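Side-chain contacts in putative uncharacterized protein (Chaetomium thermophilum, PDB 5IJP), which probably senses cellular phosphate status through its SPX domain, a helical bundle that binds inositol polyphosphates such as inositol hexakisphosphate: residues 67-72 with 131-136; 81-86 with 120-125; 144-149 with 155-160. One frame throughout, in Å; residues are numbered along the deposited sequence.

Contact 1: residues 67-72 with 131-136; sequences DKVHAK and AKFVQV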
loop_
_atom_site.group_PDB
_atom_site.type_symbol
_atom_site.label_atom_id
_atom_site.label_comp_id
_atom_site.label_asym_id
_atom_site.label_seq_id
_atom_site.Cartn_x
_atom_site.Cartn_y
_atom_site.Cartn_z
ATOM N N ASP A 67 -1.974 -8.567 -6.292
ATOM C CA ASP A 67 -1.617 -7.921 -7.558
ATOM C C ASP A 67 -2.354 -6.596 -7.739
ATOM O O ASP A 67 -1.765 -5.644 -8.249
ATOM C CB ASP A 67 -1.896 -8.853 -8.751
ATOM C CG ASP A 67 -1.180 -10.191 -8.709
ATOM O OD1 ASP A 67 -0.113 -10.278 -8.058
ATOM O OD2 ASP A 67 -1.689 -11.155 -9.322
ATOM N N LYS A 68 -3.637 -6.541 -7.313
ATOM C CA LYS A 68 -4.511 -5.365 -7.380
ATOM C C LYS A 68 -3.940 -4.210 -6.543
ATOM O O LYS A 68 -3.989 -3.057 -6.978
ATOM C CB LYS A 68 -5.929 -5.735 -6.908
ATOM C CG LYS A 68 -6.993 -4.668 -7.177
ATOM C CD LYS A 68 -8.377 -5.076 -6.668
ATOM C CE LYS A 68 -8.562 -4.851 -5.185
ATOM N NZ LYS A 68 -9.904 -5.290 -4.723
ATOM N N VAL A 69 -3.387 -4.532 -5.359
ATOM C CA VAL A 69 -2.773 -3.568 -4.439
ATOM C C VAL A 69 -1.422 -3.106 -5.001
ATOM O O VAL A 69 -1.183 -1.901 -5.085
ATOM C CB VAL A 69 -2.654 -4.137 -2.997
ATOM C CG1 VAL A 69 -1.958 -3.152 -2.062
ATOM C CG2 VAL A 69 -4.021 -4.520 -2.441
ATOM N N HIS A 70 -0.559 -4.068 -5.404
ATOM C CA HIS A 70 0.772 -3.821 -5.967
ATOM C C HIS A 70 0.748 -2.995 -7.259
ATOM O O HIS A 70 1.692 -2.243 -7.507
ATOM C CB HIS A 70 1.544 -5.138 -6.160
ATOM C CG HIS A 70 1.999 -5.789 -4.886
ATOM N ND1 HIS A 70 2.620 -7.026 -4.895
ATOM C CD2 HIS A 70 1.915 -5.355 -3.604
ATOM C CE1 HIS A 70 2.891 -7.303 -3.630
ATOM N NE2 HIS A 70 2.485 -6.328 -2.817
ATOM N N ALA A 71 -0.331 -3.117 -8.063
ATOM C CA ALA A 71 -0.505 -2.351 -9.299
ATOM C C ALA A 71 -0.799 -0.886 -8.969
ATOM O O ALA A 71 -0.180 -0.006 -9.564
ATOM C CB ALA A 71 -1.625 -2.939 -10.144
ATOM N N LYS A 72 -1.708 -0.627 -7.998
ATOM C CA LYS A 72 -2.070 0.725 -7.552
ATOM C C LYS A 72 -0.895 1.408 -6.839
ATOM O O LYS A 72 -0.710 2.617 -6.997
ATOM C CB LYS A 72 -3.328 0.697 -6.662
ATOM C CG LYS A 72 -3.915 2.076 -6.325
ATOM C CD LYS A 72 -4.623 2.740 -7.507
ATOM C CE LYS A 72 -4.863 4.208 -7.260
ATOM N NZ LYS A 72 -5.592 4.842 -8.388
ATOM N N ALA A 131 1.691 6.019 1.718
ATOM C CA ALA A 131 2.305 5.292 2.834
ATOM C C ALA A 131 1.219 4.703 3.737
ATOM O O ALA A 131 1.391 3.596 4.242
ATOM C CB ALA A 131 3.209 6.217 3.635
ATOM N N LYS A 132 0.091 5.438 3.904
ATOM C CA LYS A 132 -1.085 5.019 4.673
ATOM C C LYS A 132 -1.751 3.832 3.976
ATOM O O LYS A 132 -2.181 2.897 4.654
ATOM C CB LYS A 132 -2.087 6.180 4.814
ATOM C CG LYS A 132 -2.168 6.777 6.216
ATOM C CD LYS A 132 -3.226 6.086 7.084
ATOM C CE LYS A 132 -3.585 6.880 8.320
ATOM N NZ LYS A 132 -2.495 6.873 9.334
ATOM N N PHE A 133 -1.813 3.867 2.623
ATOM C CA PHE A 133 -2.373 2.806 1.781
ATOM C C PHE A 133 -1.505 1.549 1.868
ATOM O O PHE A 133 -2.049 0.458 2.020
ATOM C CB PHE A 133 -2.534 3.281 0.321
ATOM C CG PHE A 133 -2.990 2.226 -0.665
ATOM C CD1 PHE A 133 -4.320 1.827 -0.716
ATOM C CD2 PHE A 133 -2.094 1.655 -1.561
ATOM C CE1 PHE A 133 -4.742 0.856 -1.631
ATOM C CE2 PHE A 133 -2.517 0.687 -2.478
ATOM C CZ PHE A 133 -3.839 0.295 -2.508
ATOM N N VAL A 134 -0.164 1.707 1.804
ATOM C CA VAL A 134 0.802 0.605 1.921
ATOM C C VAL A 134 0.681 -0.022 3.328
ATOM O O VAL A 134 0.658 -1.247 3.441
ATOM C CB VAL A 134 2.254 1.053 1.561
ATOM C CG1 VAL A 134 3.283 -0.033 1.875
ATOM C CG2 VAL A 134 2.358 1.463 0.093
ATOM N N GLN A 135 0.525 0.823 4.373
ATOM C CA GLN A 135 0.370 0.426 5.777
ATOM C C GLN A 135 -0.899 -0.406 6.021
ATOM O O GLN A 135 -0.797 -1.521 6.536
ATOM C CB GLN A 135 0.406 1.671 6.695
ATOM C CG GLN A 135 0.149 1.409 8.183
ATOM C CD GLN A 135 -1.270 1.728 8.593
ATOM O OE1 GLN A 135 -1.704 2.887 8.589
ATOM N NE2 GLN A 135 -2.017 0.706 8.986
ATOM N N VAL A 136 -2.084 0.147 5.672
ATOM C CA VAL A 136 -3.388 -0.491 5.883
ATOM C C VAL A 136 -3.522 -1.807 5.071
ATOM O O VAL A 136 -4.122 -2.761 5.570
ATOM C CB VAL A 136 -4.579 0.497 5.674
ATOM C CG1 VAL A 136 -4.813 0.840 4.203
ATOM C CG2 VAL A 136 -5.860 -0.010 6.335
#
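Phe133 reaches out from helix 110-151 and lays the far end of its ring against Val69 and Lys72 of helix 52-97, bridging the two long helices near the middle of the chain. The apolar contact is made by one branch of the valine: Val69 CG1 stands 3.9 Å from Phe133 CE2 and 4.0 Å from Phe133 CZ, the two side chains meeting at a slant. Phe133 turns CG away from its own backbone N (chi1 175°) and points its ring toward helix 52-97; the nearest CA atoms, those of Val69 and Val134, are 8.4 Å apart. An aromatic side chain is long enough to cross this spacing, and a compact beta-branched valine suits the helix face that receives it.

Lys72 takes part through its aliphatic base, its CB lying 4.2 Å from Phe133 CZ. Its chain then turns off, and the ammonium forms a salt bridge with Glu14. At the edge of the ring and in its plane lies the carbonyl oxygen Val69 O, 3.9 Å from Phe133 CE2. Tyr15 and Tyr19, from the N-terminal part of the chain, also pack on Phe133, the first stacked on its ring and the second edge-to-face with it.

No hydrogen bond joins the two segments, so their cohesion rests on buried carbon surface, while the charge of Lys72 is paired with the N-terminal part of the SPX domain.

Contact 2: residues 81-86 with 120-125; sequences SRRIAV and LSDIIA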
loop_
_atom_site.group_PDB
_atom_site.type_symbol
_atom_site.label_atom_id
_atom_site.label_comp_id
_atom_site.label_asym_id
_atom_site.label_seq_id
_atom_site.Cartn_x
_atom_site.Cartn_y
_atom_site.Cartn_z
ATOM N N SER A 81 7.048 10.201 -8.289
ATOM C CA SER A 81 8.441 10.295 -8.750
ATOM C C SER A 81 8.560 11.268 -9.930
ATOM O O SER A 81 9.545 12.003 -10.019
ATOM C CB SER A 81 8.974 8.922 -9.145
ATOM O OG SER A 81 9.074 8.064 -8.020
ATOM N N ARG A 82 7.536 11.283 -10.811
ATOM C CA ARG A 82 7.428 12.179 -11.963
ATOM C C ARG A 82 7.149 13.603 -11.456
ATOM O O ARG A 82 7.740 14.554 -11.969
ATOM C CB ARG A 82 6.309 11.697 -12.906
ATOM C CG ARG A 82 6.164 12.505 -14.197
ATOM C CD ARG A 82 4.781 12.348 -14.808
ATOM N NE ARG A 82 3.738 12.958 -13.979
ATOM C CZ ARG A 82 2.442 12.665 -14.057
ATOM N NH1 ARG A 82 1.570 13.267 -13.261
ATOM N NH2 ARG A 82 2.010 11.763 -14.931
ATOM N N ARG A 83 6.267 13.737 -10.433
ATOM C CA ARG A 83 5.907 15.009 -9.795
ATOM C C ARG A 83 7.106 15.633 -9.078
ATOM O O ARG A 83 7.236 16.857 -9.079
ATOM C CB ARG A 83 4.737 14.830 -8.816
ATOM C CG ARG A 83 3.366 14.858 -9.480
ATOM C CD ARG A 83 2.246 14.891 -8.457
ATOM N NE ARG A 83 2.082 16.222 -7.866
ATOM C CZ ARG A 83 1.269 16.501 -6.853
ATOM N NH1 ARG A 83 0.535 15.545 -6.297
ATOM N NH2 ARG A 83 1.185 17.739 -6.385
ATOM N N ILE A 84 7.977 14.794 -8.476
ATOM C CA ILE A 84 9.196 15.230 -7.787
ATOM C C ILE A 84 10.203 15.747 -8.825
ATOM O O ILE A 84 10.749 16.832 -8.642
ATOM C CB ILE A 84 9.778 14.117 -6.856
ATOM C CG1 ILE A 84 8.874 13.910 -5.619
ATOM C CG2 ILE A 84 11.228 14.425 -6.420
ATOM C CD1 ILE A 84 9.051 12.580 -4.876
ATOM N N ALA A 85 10.405 14.984 -9.925
ATOM C CA ALA A 85 11.317 15.302 -11.028
ATOM C C ALA A 85 11.022 16.650 -11.695
ATOM O O ALA A 85 11.962 17.392 -11.988
ATOM C CB ALA A 85 11.299 14.187 -12.061
ATOM N N VAL A 86 9.730 16.973 -11.922
ATOM C CA VAL A 86 9.323 18.242 -12.540
ATOM C C VAL A 86 9.449 19.410 -11.550
ATOM O O VAL A 86 9.802 20.514 -11.966
ATOM C CB VAL A 86 7.939 18.215 -13.251
ATOM C CG1 VAL A 86 7.973 17.329 -14.493
ATOM C CG2 VAL A 86 6.808 17.799 -12.311
ATOM N N LEU A 120 5.142 21.460 -3.460
ATOM C CA LEU A 120 5.983 20.439 -2.826
ATOM C C LEU A 120 5.321 19.790 -1.606
ATOM O O LEU A 120 5.489 18.585 -1.407
ATOM C CB LEU A 120 7.377 20.989 -2.470
ATOM C CG LEU A 120 8.327 21.261 -3.646
ATOM C CD1 LEU A 120 9.317 22.345 -3.301
ATOM C CD2 LEU A 120 9.063 20.003 -4.080
ATOM N N SER A 121 4.557 20.575 -0.808
ATOM C CA SER A 121 3.838 20.084 0.377
ATOM C C SER A 121 2.704 19.128 -0.001
ATOM O O SER A 121 2.390 18.220 0.771
ATOM C CB SER A 121 3.297 21.243 1.208
ATOM O OG SER A 121 2.407 22.055 0.461
ATOM N N ASP A 122 2.101 19.332 -1.193
ATOM C CA ASP A 122 1.032 18.496 -1.742
ATOM C C ASP A 122 1.578 17.109 -2.089
ATOM O O ASP A 122 0.871 16.117 -1.911
ATOM C CB ASP A 122 0.418 19.157 -2.983
ATOM C CG ASP A 122 -0.870 18.510 -3.447
ATOM O OD1 ASP A 122 -0.815 17.695 -4.393
ATOM O OD2 ASP A 122 -1.932 18.821 -2.868
ATOM N N ILE A 123 2.843 17.045 -2.563
ATOM C CA ILE A 123 3.527 15.792 -2.901
ATOM C C ILE A 123 3.841 15.025 -1.603
ATOM O O ILE A 123 3.640 13.811 -1.566
ATOM C CB ILE A 123 4.777 16.003 -3.812
ATOM C CG1 ILE A 123 4.449 16.904 -5.026
ATOM C CG2 ILE A 123 5.358 14.659 -4.284
ATOM C CD1 ILE A 123 5.645 17.694 -5.602
ATOM N N ILE A 124 4.275 15.741 -0.534
ATOM C CA ILE A 124 4.573 15.170 0.794
ATOM C C ILE A 124 3.306 14.512 1.366
ATOM O O ILE A 124 3.379 13.392 1.879
ATOM C CB ILE A 124 5.201 16.222 1.765
ATOM C CG1 ILE A 124 6.543 16.756 1.216
ATOM C CG2 ILE A 124 5.389 15.649 3.187
ATOM C CD1 ILE A 124 6.919 18.146 1.679
ATOM N N ALA A 125 2.148 15.197 1.232
ATOM C CA ALA A 125 0.837 14.708 1.667
ATOM C C ALA A 125 0.434 13.478 0.846
ATOM O O ALA A 125 -0.118 12.531 1.407
ATOM C CB ALA A 125 -0.205 15.805 1.525
#
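Arg83 and Asp122 form a salt bridge in which two guanidinium nitrogens converge on a single carboxylate oxygen. Arg83 NH2 makes the shorter bond, 2.8 Å to Asp122 OD1 with an N-H...O angle of 158°; Arg83 NH1 reaches that oxygen at 3.2 Å in a more bent bond. The oxygen sits almost exactly in the guanidinium plane, yet the carboxylate is turned 48° against that plane, so this is an end-on grip on one atom and not a side-by-side pairing of two oxygens. NH1 also has a second acid partner in Asp126, one helical turn beyond Asp122, and the two carboxylates together would favour a charged arginine.

Segments 81-86 and 120-125 belong to the antiparallel pair of long helices at the core of the SPX helical bundle; their local axes run at 160° to each other and approach to 10.6 Å. Arginine has the length to cross such a gap, its chain bending at chi3 on the way to the acids.

Next to the ion pair, Ile123 CG1 lies over one face of the guanidinium, 3.6 Å from Arg83 NH2, as the two side chains slide past each other in opposite directions. The other branch of this isoleucine points to the apolar side: Ile123 CG2 meets Ile84 CG1 at 3.8 Å. Ile84 itself touches Ser177 of helix 171-190, and Ile123 extends the packing along helix 52-97 to Ile80 and Ser87.

Contact 3: residues 144-149 with 155-160; sequences IIKKHD and RLKPVF. With IHP (inositol hexakisphosphate), chain C.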
loop_
_atom_site.group_PDB
_atom_site.type_symbol
_atom_site.label_atom_id
_atom_site.label_comp_id
_atom_site.label_asym_id
_atom_site.label_seq_id
_atom_site.Cartn_x
_atom_site.Cartn_y
_atom_site.Cartn_z
ATOM N N ILE A 144 -5.103 -11.429 7.578
ATOM C CA ILE A 144 -5.900 -12.462 6.905
ATOM C C ILE A 144 -5.102 -13.777 6.733
ATOM O O ILE A 144 -5.706 -14.851 6.793
ATOM C CB ILE A 144 -6.554 -11.950 5.582
ATOM C CG1 ILE A 144 -7.823 -12.751 5.221
ATOM C CG2 ILE A 144 -5.581 -11.867 4.403
ATOM C CD1 ILE A 144 -9.121 -12.199 5.805
ATOM N N ILE A 145 -3.760 -13.695 6.559
ATOM C CA ILE A 145 -2.885 -14.868 6.430
ATOM C C ILE A 145 -2.794 -15.595 7.785
ATOM O O ILE A 145 -2.884 -16.824 7.817
ATOM C CB ILE A 145 -1.509 -14.518 5.781
ATOM C CG1 ILE A 145 -1.676 -14.322 4.256
ATOM C CG2 ILE A 145 -0.430 -15.581 6.073
ATOM C CD1 ILE A 145 -0.674 -13.375 3.586
ATOM N N LYS A 146 -2.681 -14.832 8.898
ATOM C CA LYS A 146 -2.640 -15.398 10.250
ATOM C C LYS A 146 -4.010 -15.973 10.637
ATOM O O LYS A 146 -4.068 -16.953 11.382
ATOM C CB LYS A 146 -2.168 -14.367 11.285
ATOM C CG LYS A 146 -1.414 -15.007 12.444
ATOM C CD LYS A 146 -1.508 -14.196 13.723
ATOM C CE LYS A 146 -0.862 -14.927 14.874
ATOM N NZ LYS A 146 -1.178 -14.295 16.179
ATOM N N LYS A 147 -5.104 -15.375 10.108
ATOM C CA LYS A 147 -6.485 -15.819 10.321
ATOM C C LYS A 147 -6.690 -17.176 9.636
ATOM O O LYS A 147 -7.375 -18.037 10.187
ATOM C CB LYS A 147 -7.477 -14.781 9.769
ATOM C CG LYS A 147 -8.916 -14.962 10.253
ATOM C CD LYS A 147 -9.890 -14.043 9.515
ATOM C CE LYS A 147 -10.139 -12.725 10.218
ATOM N NZ LYS A 147 -11.047 -12.879 11.386
ATOM N N HIS A 148 -6.078 -17.360 8.443
ATOM C CA HIS A 148 -6.109 -18.593 7.651
ATOM C C HIS A 148 -5.397 -19.719 8.411
ATOM O O HIS A 148 -5.938 -20.819 8.517
ATOM C CB HIS A 148 -5.464 -18.355 6.267
ATOM C CG HIS A 148 -5.232 -19.600 5.465
ATOM N ND1 HIS A 148 -4.028 -20.277 5.519
ATOM C CD2 HIS A 148 -6.056 -20.246 4.609
ATOM C CE1 HIS A 148 -4.163 -21.313 4.710
ATOM N NE2 HIS A 148 -5.363 -21.332 4.134
ATOM N N ASP A 149 -4.200 -19.426 8.961
ATOM C CA ASP A 149 -3.375 -20.359 9.733
ATOM C C ASP A 149 -4.032 -20.781 11.055
ATOM O O ASP A 149 -3.778 -21.887 11.533
ATOM C CB ASP A 149 -1.983 -19.755 9.992
ATOM C CG ASP A 149 -1.138 -19.487 8.753
ATOM O OD1 ASP A 149 -1.687 -19.551 7.627
ATOM O OD2 ASP A 149 0.070 -19.214 8.909
ATOM N N ARG A 155 -0.849 -23.729 7.040
ATOM C CA ARG A 155 -0.015 -22.531 7.151
ATOM C C ARG A 155 0.370 -21.933 5.800
ATOM O O ARG A 155 0.874 -22.646 4.930
ATOM C CB ARG A 155 1.220 -22.793 8.026
ATOM C CG ARG A 155 0.979 -22.493 9.500
ATOM C CD ARG A 155 1.898 -23.293 10.401
ATOM N NE ARG A 155 1.342 -24.611 10.712
ATOM C CZ ARG A 155 0.625 -24.889 11.796
ATOM N NH1 ARG A 155 0.369 -23.944 12.694
ATOM N NH2 ARG A 155 0.159 -26.115 11.995
ATOM N N LEU A 156 0.114 -20.620 5.632
ATOM C CA LEU A 156 0.431 -19.855 4.423
ATOM C C LEU A 156 1.544 -18.827 4.650
ATOM O O LEU A 156 2.120 -18.324 3.683
ATOM C CB LEU A 156 -0.816 -19.169 3.837
ATOM C CG LEU A 156 -1.543 -19.896 2.703
ATOM C CD1 LEU A 156 -2.732 -19.089 2.220
ATOM C CD2 LEU A 156 -0.618 -20.194 1.527
ATOM N N LYS A 157 1.851 -18.538 5.927
ATOM C CA LYS A 157 2.867 -17.581 6.364
ATOM C C LYS A 157 4.310 -17.879 5.872
ATOM O O LYS A 157 4.959 -16.906 5.492
ATOM C CB LYS A 157 2.839 -17.418 7.895
ATOM C CG LYS A 157 3.340 -16.058 8.383
ATOM C CD LYS A 157 3.051 -15.817 9.869
ATOM C CE LYS A 157 1.675 -15.244 10.145
ATOM N NZ LYS A 157 1.556 -13.826 9.708
ATOM N N PRO A 158 4.843 -19.141 5.842
ATOM C CA PRO A 158 6.244 -19.340 5.408
ATOM C C PRO A 158 6.677 -18.685 4.090
ATOM O O PRO A 158 7.779 -18.136 4.050
ATOM C CB PRO A 158 6.377 -20.861 5.337
ATOM C CG PRO A 158 5.429 -21.355 6.348
ATOM C CD PRO A 158 4.251 -20.425 6.281
ATOM N N VAL A 159 5.843 -18.726 3.030
ATOM C CA VAL A 159 6.227 -18.116 1.746
ATOM C C VAL A 159 5.616 -16.717 1.554
ATOM O O VAL A 159 6.193 -15.906 0.829
ATOM C CB VAL A 159 6.006 -19.016 0.495
ATOM C CG1 VAL A 159 6.778 -20.329 0.601
ATOM C CG2 VAL A 159 4.525 -19.262 0.205
ATOM N N PHE A 160 4.463 -16.437 2.189
ATOM C CA PHE A 160 3.794 -15.145 2.049
ATOM C C PHE A 160 4.423 -14.023 2.892
ATOM O O PHE A 160 4.149 -12.852 2.612
ATOM C CB PHE A 160 2.286 -15.263 2.303
ATOM C CG PHE A 160 1.496 -15.594 1.058
ATOM C CD1 PHE A 160 1.152 -16.907 0.761
ATOM C CD2 PHE A 160 1.113 -14.593 0.171
ATOM C CE1 PHE A 160 0.431 -17.213 -0.399
ATOM C CE2 PHE A 160 0.395 -14.901 -0.990
ATOM C CZ PHE A 160 0.058 -16.208 -1.266
HETATM C C1 IHP C . -13.353 -12.045 14.009
HETATM C C2 IHP C . -12.783 -10.821 14.711
HETATM C C3 IHP C . -13.073 -9.537 13.945
HETATM C C4 IHP C . -14.558 -9.389 13.641
HETATM C C5 IHP C . -15.121 -10.615 12.934
HETATM C C6 IHP C . -14.840 -11.885 13.725
HETATM O O11 IHP C . -13.180 -13.180 14.883
HETATM P P1 IHP C . -12.683 -14.693 14.557
HETATM O O21 IHP C . -12.333 -15.404 15.822
HETATM O O31 IHP C . -13.838 -15.359 13.804
HETATM O O41 IHP C . -11.493 -14.563 13.600
HETATM O O12 IHP C . -11.351 -10.980 14.806
HETATM P P2 IHP C . -10.461 -11.012 16.178
HETATM O O22 IHP C . -10.351 -12.487 16.569
HETATM O O32 IHP C . -11.079 -10.173 17.252
HETATM O O42 IHP C . -9.065 -10.524 15.780
HETATM O O13 IHP C . -12.333 -9.549 12.705
HETATM P P3 IHP C . -11.079 -8.653 12.230
HETATM O O23 IHP C . -11.522 -7.674 11.202
HETATM O O33 IHP C . -10.489 -7.980 13.474
HETATM O O43 IHP C . -10.044 -9.643 11.701
HETATM O O14 IHP C . -14.736 -8.244 12.781
HETATM P P4 IHP C . -15.153 -6.717 13.262
HETATM O O24 IHP C . -14.359 -5.766 12.362
HETATM O O34 IHP C . -16.628 -6.525 13.143
HETATM O O44 IHP C . -14.647 -6.533 14.700
HETATM O O15 IHP C . -16.552 -10.455 12.834
HETATM P P5 IHP C . -17.525 -10.249 11.581
HETATM O O25 IHP C . -16.841 -10.891 10.366
HETATM O O35 IHP C . -17.598 -8.738 11.343
HETATM O O45 IHP C . -18.861 -10.850 11.870
HETATM O O16 IHP C . -15.264 -13.012 12.929
HETATM P P6 IHP C . -16.652 -13.786 12.744
HETATM O O26 IHP C . -17.699 -13.050 13.594
HETATM O O36 IHP C . -16.496 -15.219 13.133
HETATM O O46 IHP C . -17.033 -13.613 11.272
#
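Asp149 holds CG opposite its carbonyl carbon (chi1 -63°), which swings the carboxylate toward Leu156 in the turn that follows its helix, while His148, whose CG is anti to the backbone N (chi1 170°), sets its ring beside that carboxylate. Asp149 OD1 accepts two hydrogen bonds. Leu156 N donates to it at 2.9 Å, on the syn side but tilted 33° from the carboxylate plane, and His148 ND1 donates at 3.2 Å, nearly straight and close to the plane of its own ring. The opposite nitrogen of the imidazole, His148 NE2, is bonded to Glu55 of helix 52-97, so both ring nitrogens are engaged and the ring's rotation is fixed. Replacing Asp149 by an alanine removes the one oxygen that takes both bonds, and would probably leave Leu156 N and His148 ND1 without this partner and the chain at Leu156 less firmly held.

Here the second long helix of the SPX bundle, 110-151, gives way to the short helix 157-165, which folds back against it. Apolar contacts close the join. Leu156 CD1 sits over one face of the His148 ring, 3.8 Å from its centroid, in a CH-pi contact. Ile145 divides its branches between two residues, CG2 lying 4.2 Å from Leu156 CB and CD1 3.7 Å from Phe160 CB; a branched side chain suits this divided task. Lys157 crosses Lys146 at a slant, its CE against Lys146 CG, and its ammonium makes a cation-pi contact with Tyr142.

Lys147 points to the inositol hexakisphosphate instead. Its NZ donates to phosphate oxygen O41 of the ligand at 2.8 Å and more weakly to O43, joining Lys26 and Lys30 in a basic pocket well matched to phosphates.

From the N terminus, the chain first passes the short helices 3-9 and 22-30, then enters helix 52-97, which supplies the first segments of contacts 1 and 2. It returns along helix 110-151, so contact 2 closes the inner loop between the two long helices and contact 1 the outer one, with contact 2 nested inside. Contact 3 follows in series, a short closure between the end of helix 110-151 and helix 157-165. Helix 110-151 serves all three. Contact 1 lies near the chain's centre, while contacts 2 and 3, their centres about 36 Å apart, occupy opposite sides of it, contact 3 at the ligand-binding end.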